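Local structure of putative uncharacterized protein PH0300 (Pyrococcus horikoshii, 3VRH) at residues 61-66 with 207-213; 178-182 with 193-197; 93-97 with 213-217. The protein catalyses the ATP-dependent 2-thiolation of a 5-methyluridine in the T loop of tRNAs, a modification that stabilises these tRNAs at high temperature. All blocks are in the same frame, centred on the assembly; numbering follows the deposited sequence.

Contact 1 (61-66 with 207-213); sequences AVTAYV and YALAVGL
Tyr65 and Tyr207 both hold CG anti to the backbone N (chi1 -172° in each), which sends each ring out from its own helix toward the other. The helices are 58-69 and 201-211 of the PP-loop ATPase domain; their local axes come within 10.5 Å and cross at 59°. Apolar packing fills the contact, with no hydrogen bond across it. The two tyrosine side chains cross at about a right angle, and Tyr65 CD1 meets the edge of the Tyr207 ring in its plane, 3.8 Å from CE1. Val66 CG2 approaches Tyr207 CE1 obliquely at 3.6 Å, and Val62 CG1 comes in obliquely 3.8 Å from Tyr207 CD1. The polar end of Tyr207 is satisfied elsewhere: OH is hydrogen-bonded to Glu31 OE1 on helix 23-40, whose Phe30 stacks on the ring. Helix 201-211 is closed by a Schellman motif, with Gly212 at positive phi and Leu213 N bonded to Ala208 O. This turn brings Leu213 back to the interface, where CD1 lies 3.9 Å from Tyr65 CB and 4.0 Å from Val62 CG2. Val211 covers one face of Tyr65 in a CH-pi contact, its CG2 4.1 Å from the ring centroid and 10° off the normal.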
# COMPACT_ATOMS: atom_id res chain seq x y z
N ALA A 61 -14.25 -2.87 24.04
CA ALA A 61 -14.28 -2.83 25.49
C ALA A 61 -13.55 -1.62 26.05
O ALA A 61 -14.04 -0.95 26.95
CB ALA A 61 -13.68 -4.10 26.09
N VAL A 62 -12.35 -1.36 25.54
CA VAL A 62 -11.54 -0.25 26.01
C VAL A 62 -12.21 1.06 25.58
O VAL A 62 -12.18 2.06 26.29
CB VAL A 62 -10.08 -0.37 25.45
CG1 VAL A 62 -9.32 0.96 25.53
CG2 VAL A 62 -9.31 -1.46 26.20
N THR A 63 -12.85 1.03 24.41
CA THR A 63 -13.53 2.21 23.90
C THR A 63 -14.61 2.61 24.91
O THR A 63 -14.62 3.74 25.39
CB THR A 63 -14.19 1.99 22.53
OG1 THR A 63 -13.18 1.71 21.55
CG2 THR A 63 -14.97 3.21 22.09
N ALA A 64 -15.49 1.67 25.25
CA ALA A 64 -16.59 1.98 26.17
C ALA A 64 -16.05 2.34 27.54
O ALA A 64 -16.58 3.21 28.21
CB ALA A 64 -17.55 0.82 26.27
N TYR A 65 -14.98 1.66 27.94
CA TYR A 65 -14.37 1.91 29.22
C TYR A 65 -13.88 3.35 29.33
O TYR A 65 -14.15 4.03 30.32
CB TYR A 65 -13.22 0.93 29.50
CG TYR A 65 -12.66 1.03 30.92
CD1 TYR A 65 -11.81 2.07 31.28
CD2 TYR A 65 -12.99 0.09 31.89
CE1 TYR A 65 -11.30 2.19 32.54
CE2 TYR A 65 -12.49 0.20 33.19
CZ TYR A 65 -11.64 1.25 33.51
OH TYR A 65 -11.13 1.38 34.78
N VAL A 66 -13.14 3.81 28.32
CA VAL A 66 -12.54 5.13 28.38
C VAL A 66 -13.54 6.26 28.17
O VAL A 66 -13.48 7.27 28.86
CB VAL A 66 -11.34 5.28 27.38
CG1 VAL A 66 -10.78 6.70 27.42
CG2 VAL A 66 -10.23 4.30 27.73
N TYR A 207 -3.64 -1.23 27.88
CA TYR A 207 -4.63 -0.53 28.67
C TYR A 207 -5.65 -1.48 29.28
O TYR A 207 -5.93 -1.41 30.47
CB TYR A 207 -5.33 0.55 27.85
CG TYR A 207 -6.22 1.43 28.70
CD1 TYR A 207 -7.56 1.12 28.87
CD2 TYR A 207 -5.71 2.55 29.34
CE1 TYR A 207 -8.39 1.92 29.66
CE2 TYR A 207 -6.52 3.35 30.13
CZ TYR A 207 -7.86 3.04 30.28
OH TYR A 207 -8.68 3.83 31.06
N ALA A 208 -6.21 -2.37 28.45
CA ALA A 208 -7.15 -3.38 28.93
C ALA A 208 -6.60 -4.17 30.11
O ALA A 208 -7.29 -4.42 31.08
CB ALA A 208 -7.49 -4.34 27.81
N LEU A 209 -5.35 -4.58 30.01
CA LEU A 209 -4.74 -5.39 31.04
C LEU A 209 -4.55 -4.55 32.29
O LEU A 209 -4.71 -5.05 33.40
CB LEU A 209 -3.42 -5.99 30.54
CG LEU A 209 -3.68 -6.74 29.22
CD1 LEU A 209 -2.43 -7.44 28.64
CD2 LEU A 209 -4.88 -7.71 29.36
N ALA A 210 -4.23 -3.28 32.10
CA ALA A 210 -4.02 -2.38 33.23
C ALA A 210 -5.31 -2.16 34.01
O ALA A 210 -5.29 -2.09 35.23
CB ALA A 210 -3.43 -1.06 32.78
N VAL A 211 -6.44 -2.08 33.32
CA VAL A 211 -7.70 -1.82 34.01
C VAL A 211 -8.49 -3.09 34.32
O VAL A 211 -9.61 -3.01 34.82
CB VAL A 211 -8.60 -0.82 33.25
CG1 VAL A 211 -7.94 0.56 33.22
CG2 VAL A 211 -8.90 -1.31 31.84
N GLY A 212 -7.92 -4.26 34.03
CA GLY A 212 -8.56 -5.51 34.41
C GLY A 212 -9.71 -5.93 33.51
O GLY A 212 -10.57 -6.71 33.92
N LEU A 213 -9.71 -5.42 32.28
CA LEU A 213 -10.65 -5.87 31.28
C LEU A 213 -10.20 -7.21 30.69
O LEU A 213 -9.05 -7.36 30.29
CB LEU A 213 -10.80 -4.82 30.17
CG LEU A 213 -11.73 -3.63 30.44
CD1 LEU A 213 -11.40 -2.52 29.43
CD2 LEU A 213 -13.21 -4.04 30.35

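Contact 2 (178-182 with 193-197); sequences KGGPI and VKPLY
Pro181 crosses obliquely over one face of the Tyr197 ring, the tightly packed part of the contact. Tyr197 holds CG anti to the backbone N (chi1 -155°), carrying the ring toward the proline, whose CB makes an off-centre CH-pi contact 3.9 Å from the centroid. Gly180 CA comes to 3.3 Å from Tyr197 OH. That hydroxyl is hydrogen-bonded to Glu160 OE2, which also takes the N-H of Gly180. A phenylalanine in place of Tyr197 has no hydroxyl, which would probably cost Glu160 OE2 this bond and leave Glu160 tied to segment 193-197 mainly by the long, weak ion pair of its OE1 with Lys194 NZ. On the backbone, Lys194 N donates to Pro181 O at 2.9 Å in a bent bond (137° at H), and Val193 adds a CA-H...O contact to the same oxygen. Packing is looser toward the partly exposed Ile182, whose CG1 lies 4.0 Å from Val193 CG1 in an antiparallel non-hydrogen-bonded pair. Lys194, also partly exposed, runs its CD past Gly180 O. The Ile182-Val193 pair joins edge strand 182-183 to strand 191-193, which bonds to strand 150-152; the type I turn 194-197 leads toward helix 201-211, and helices 23-40 and 245-256 pack on Tyr197.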
# COMPACT_ATOMS: atom_id res chain seq x y z
N LYS A 178 -14.03 6.50 2.20
CA LYS A 178 -14.83 6.52 3.42
C LYS A 178 -14.08 6.17 4.72
O LYS A 178 -14.67 5.68 5.68
CB LYS A 178 -16.07 5.63 3.24
CG LYS A 178 -17.20 6.31 2.46
CD LYS A 178 -18.28 5.32 2.00
CE LYS A 178 -17.94 4.69 0.64
NZ LYS A 178 -19.00 3.75 0.14
N GLY A 179 -12.78 6.44 4.76
CA GLY A 179 -11.98 6.17 5.94
C GLY A 179 -11.89 7.37 6.87
O GLY A 179 -12.64 8.34 6.72
N GLY A 180 -10.97 7.31 7.83
CA GLY A 180 -10.80 8.39 8.78
C GLY A 180 -11.63 8.17 10.02
O GLY A 180 -12.40 7.21 10.10
N PRO A 181 -11.49 9.06 11.01
CA PRO A 181 -12.04 8.86 12.36
C PRO A 181 -13.52 9.17 12.49
O PRO A 181 -14.10 8.92 13.56
CB PRO A 181 -11.23 9.85 13.21
CG PRO A 181 -10.88 10.96 12.26
CD PRO A 181 -10.77 10.34 10.88
N ILE A 182 -14.14 9.70 11.44
CA ILE A 182 -15.55 10.11 11.55
C ILE A 182 -16.36 9.98 10.26
O ILE A 182 -15.90 10.34 9.17
CB ILE A 182 -15.68 11.56 12.10
CG1 ILE A 182 -17.16 11.95 12.25
CG2 ILE A 182 -14.89 12.55 11.23
CD1 ILE A 182 -17.38 13.24 12.97
N VAL A 193 -18.00 7.29 14.94
CA VAL A 193 -16.70 7.83 15.29
C VAL A 193 -15.75 6.76 15.82
O VAL A 193 -16.18 5.70 16.28
CB VAL A 193 -16.82 8.98 16.32
CG1 VAL A 193 -17.60 10.13 15.74
CG2 VAL A 193 -17.48 8.47 17.61
N LYS A 194 -14.45 7.05 15.75
CA LYS A 194 -13.39 6.13 16.16
C LYS A 194 -12.47 6.86 17.15
O LYS A 194 -11.45 7.44 16.74
CB LYS A 194 -12.58 5.64 14.93
CG LYS A 194 -13.38 4.78 13.96
CD LYS A 194 -12.59 4.37 12.72
CE LYS A 194 -13.47 3.53 11.80
NZ LYS A 194 -12.72 2.97 10.62
N PRO A 195 -12.85 6.87 18.43
CA PRO A 195 -12.07 7.55 19.47
C PRO A 195 -10.67 6.97 19.69
O PRO A 195 -9.79 7.66 20.22
CB PRO A 195 -12.92 7.37 20.73
CG PRO A 195 -14.31 7.05 20.23
CD PRO A 195 -14.12 6.32 18.95
N LEU A 196 -10.45 5.72 19.31
CA LEU A 196 -9.15 5.10 19.50
C LEU A 196 -8.28 5.27 18.24
O LEU A 196 -7.27 4.58 18.09
CB LEU A 196 -9.30 3.62 19.82
CG LEU A 196 -10.10 3.25 21.07
CD1 LEU A 196 -9.88 1.78 21.39
CD2 LEU A 196 -9.75 4.17 22.27
N TYR A 197 -8.68 6.19 17.37
CA TYR A 197 -7.96 6.43 16.11
C TYR A 197 -6.45 6.58 16.23
O TYR A 197 -5.73 6.16 15.33
CB TYR A 197 -8.53 7.67 15.39
CG TYR A 197 -8.30 7.67 13.89
CD1 TYR A 197 -9.03 6.81 13.06
CD2 TYR A 197 -7.38 8.53 13.30
CE1 TYR A 197 -8.82 6.80 11.68
CE2 TYR A 197 -7.17 8.54 11.92
CZ TYR A 197 -7.90 7.67 11.11
OH TYR A 197 -7.69 7.68 9.73

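Contact 3 (93-97 with 213-217); sequences YAKKQ and LEYIV
The Tyr93 ring and the Gln97 amide both meet the backbone at Glu214, each in its own way. The Tyr93 ring turns an edge to the peptide, with Glu214 O near the ring plane and 3.6 Å from CD2. Ile216 CG2 comes in obliquely at the root of the ring, 3.7 Å from Tyr93 CG; it lies opposite its own carbonyl carbon across CA-CB, which carries it toward the ring. The Gln97 amide takes the same Glu214 O almost exactly in its plane, 3° out of it. Gln97 NE2 donates to Glu214 O at 2.7 Å in a nearly straight bond (174° at H), although the donor sits 22° off the plane of the carbonyl. Tyr215 CB lies 3.6 Å from Gln97 NE2, and the amide and the Tyr215 ring are inclined to each other. Further up the same side chain, Gln97 CG rests on Leu213 CD2 at 3.8 Å. Toward the outside, the extended chain of Lys96 on helix 87-101 reaches Glu214 OE2, where NZ makes a 3.0 Å salt bridge on the syn lone pair, the side of the other oxygen. Both residues are exposed and also touch a crystal neighbour.

NE2 of Gln97 makes a second bond, to Gly56 O, and the backbone of Ile216 bonds Gly56 as well. Gly56 stands between Ser55 and Gly57, two residues of the bicine pocket in the PP-loop. The buried amide therefore grips two carbonyl oxygens through one nitrogen, which fixes its rotation, since a flipped amide would set OE1 against both acceptors. The salt bridge faces solvent and is probably the more adaptable link, whereas the glutamine ties helix 87-101, the segment 213-217 and the PP-loop together a few residues before the cluster ligand Cys220.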
# COMPACT_ATOMS: atom_id res chain seq x y z
N TYR A 93 -18.43 -12.39 28.02
CA TYR A 93 -17.31 -11.44 28.10
C TYR A 93 -17.80 -9.98 27.98
O TYR A 93 -17.37 -9.10 28.71
CB TYR A 93 -16.22 -11.78 27.05
CG TYR A 93 -15.23 -12.79 27.59
CD1 TYR A 93 -15.50 -14.14 27.54
CD2 TYR A 93 -14.06 -12.38 28.21
CE1 TYR A 93 -14.62 -15.07 28.08
CE2 TYR A 93 -13.17 -13.30 28.74
CZ TYR A 93 -13.45 -14.65 28.67
OH TYR A 93 -12.58 -15.58 29.21
N ALA A 94 -18.71 -9.75 27.04
CA ALA A 94 -19.28 -8.43 26.87
C ALA A 94 -20.05 -8.00 28.14
O ALA A 94 -19.88 -6.88 28.62
CB ALA A 94 -20.17 -8.39 25.64
N LYS A 95 -20.86 -8.90 28.69
CA LYS A 95 -21.59 -8.60 29.94
C LYS A 95 -20.68 -8.23 31.10
O LYS A 95 -20.87 -7.21 31.76
CB LYS A 95 -22.54 -9.74 30.31
CG LYS A 95 -23.80 -9.73 29.47
CD LYS A 95 -24.43 -11.10 29.31
CE LYS A 95 -24.80 -11.72 30.63
NZ LYS A 95 -25.41 -13.06 30.38
N LYS A 96 -19.67 -9.06 31.33
CA LYS A 96 -18.71 -8.77 32.38
C LYS A 96 -18.01 -7.42 32.17
O LYS A 96 -17.88 -6.63 33.11
CB LYS A 96 -17.70 -9.91 32.50
CG LYS A 96 -16.72 -9.70 33.64
CD LYS A 96 -15.88 -10.95 33.93
CE LYS A 96 -15.27 -10.90 35.34
NZ LYS A 96 -14.47 -12.13 35.66
N GLN A 97 -17.59 -7.14 30.95
CA GLN A 97 -17.01 -5.83 30.63
C GLN A 97 -17.94 -4.66 30.99
O GLN A 97 -17.52 -3.70 31.61
CB GLN A 97 -16.64 -5.76 29.15
CG GLN A 97 -15.44 -6.63 28.76
CD GLN A 97 -15.37 -6.90 27.28
OE1 GLN A 97 -16.16 -6.36 26.49
NE2 GLN A 97 -14.42 -7.75 26.88
N LEU A 213 -9.71 -5.42 32.28
CA LEU A 213 -10.65 -5.87 31.28
C LEU A 213 -10.20 -7.21 30.69
O LEU A 213 -9.05 -7.36 30.29
CB LEU A 213 -10.80 -4.82 30.17
CG LEU A 213 -11.73 -3.63 30.44
CD1 LEU A 213 -11.40 -2.52 29.43
CD2 LEU A 213 -13.21 -4.04 30.35
N GLU A 214 -11.12 -8.17 30.64
CA GLU A 214 -10.88 -9.45 30.00
C GLU A 214 -11.70 -9.52 28.71
O GLU A 214 -12.83 -9.02 28.65
CB GLU A 214 -11.29 -10.59 30.92
CG GLU A 214 -10.69 -10.53 32.31
CD GLU A 214 -11.51 -11.34 33.31
OE1 GLU A 214 -11.34 -12.59 33.35
OE2 GLU A 214 -12.35 -10.75 34.02
N TYR A 215 -11.14 -10.14 27.68
CA TYR A 215 -11.76 -10.10 26.37
C TYR A 215 -11.47 -11.36 25.57
O TYR A 215 -10.51 -12.08 25.85
CB TYR A 215 -11.27 -8.87 25.59
CG TYR A 215 -9.76 -8.75 25.55
CD1 TYR A 215 -9.06 -8.02 26.52
CD2 TYR A 215 -9.03 -9.36 24.55
CE1 TYR A 215 -7.67 -7.90 26.47
CE2 TYR A 215 -7.65 -9.25 24.49
CZ TYR A 215 -6.98 -8.53 25.45
OH TYR A 215 -5.60 -8.44 25.36
N ILE A 216 -12.29 -11.60 24.55
CA ILE A 216 -12.04 -12.65 23.59
C ILE A 216 -11.12 -12.12 22.49
O ILE A 216 -11.01 -10.91 22.28
CB ILE A 216 -13.37 -13.12 22.95
CG1 ILE A 216 -13.87 -12.07 21.96
CG2 ILE A 216 -14.42 -13.37 24.02
CD1 ILE A 216 -15.34 -12.22 21.59
N VAL A 217 -10.46 -13.03 21.78
CA VAL A 217 -9.61 -12.64 20.65
C VAL A 217 -10.34 -12.55 19.31
O VAL A 217 -10.01 -11.72 18.47
CB VAL A 217 -8.43 -13.60 20.45
CG1 VAL A 217 -7.43 -12.97 19.51
CG2 VAL A 217 -7.77 -13.92 21.77

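Contacts 1 and 3 share Leu213 and lie side by side, their centres about 10 Å apart, so the segment after helix 201-211 is held first by helix 58-69 and then by helix 87-101. Contact 1 is buried and apolar; contact 3 is only partly buried, adding a hydrogen bond from a side-chain amide inside and a salt bridge at the surface. Contact 2, also buried, is nested along the chain within the loops closed by the other two. It joins loops and an edge strand instead of helices, through a backbone bond and proline-on-tyrosine packing. It meets contact 1 where Leu196 CD1 touches Thr63 OG1, but does not touch contact 3.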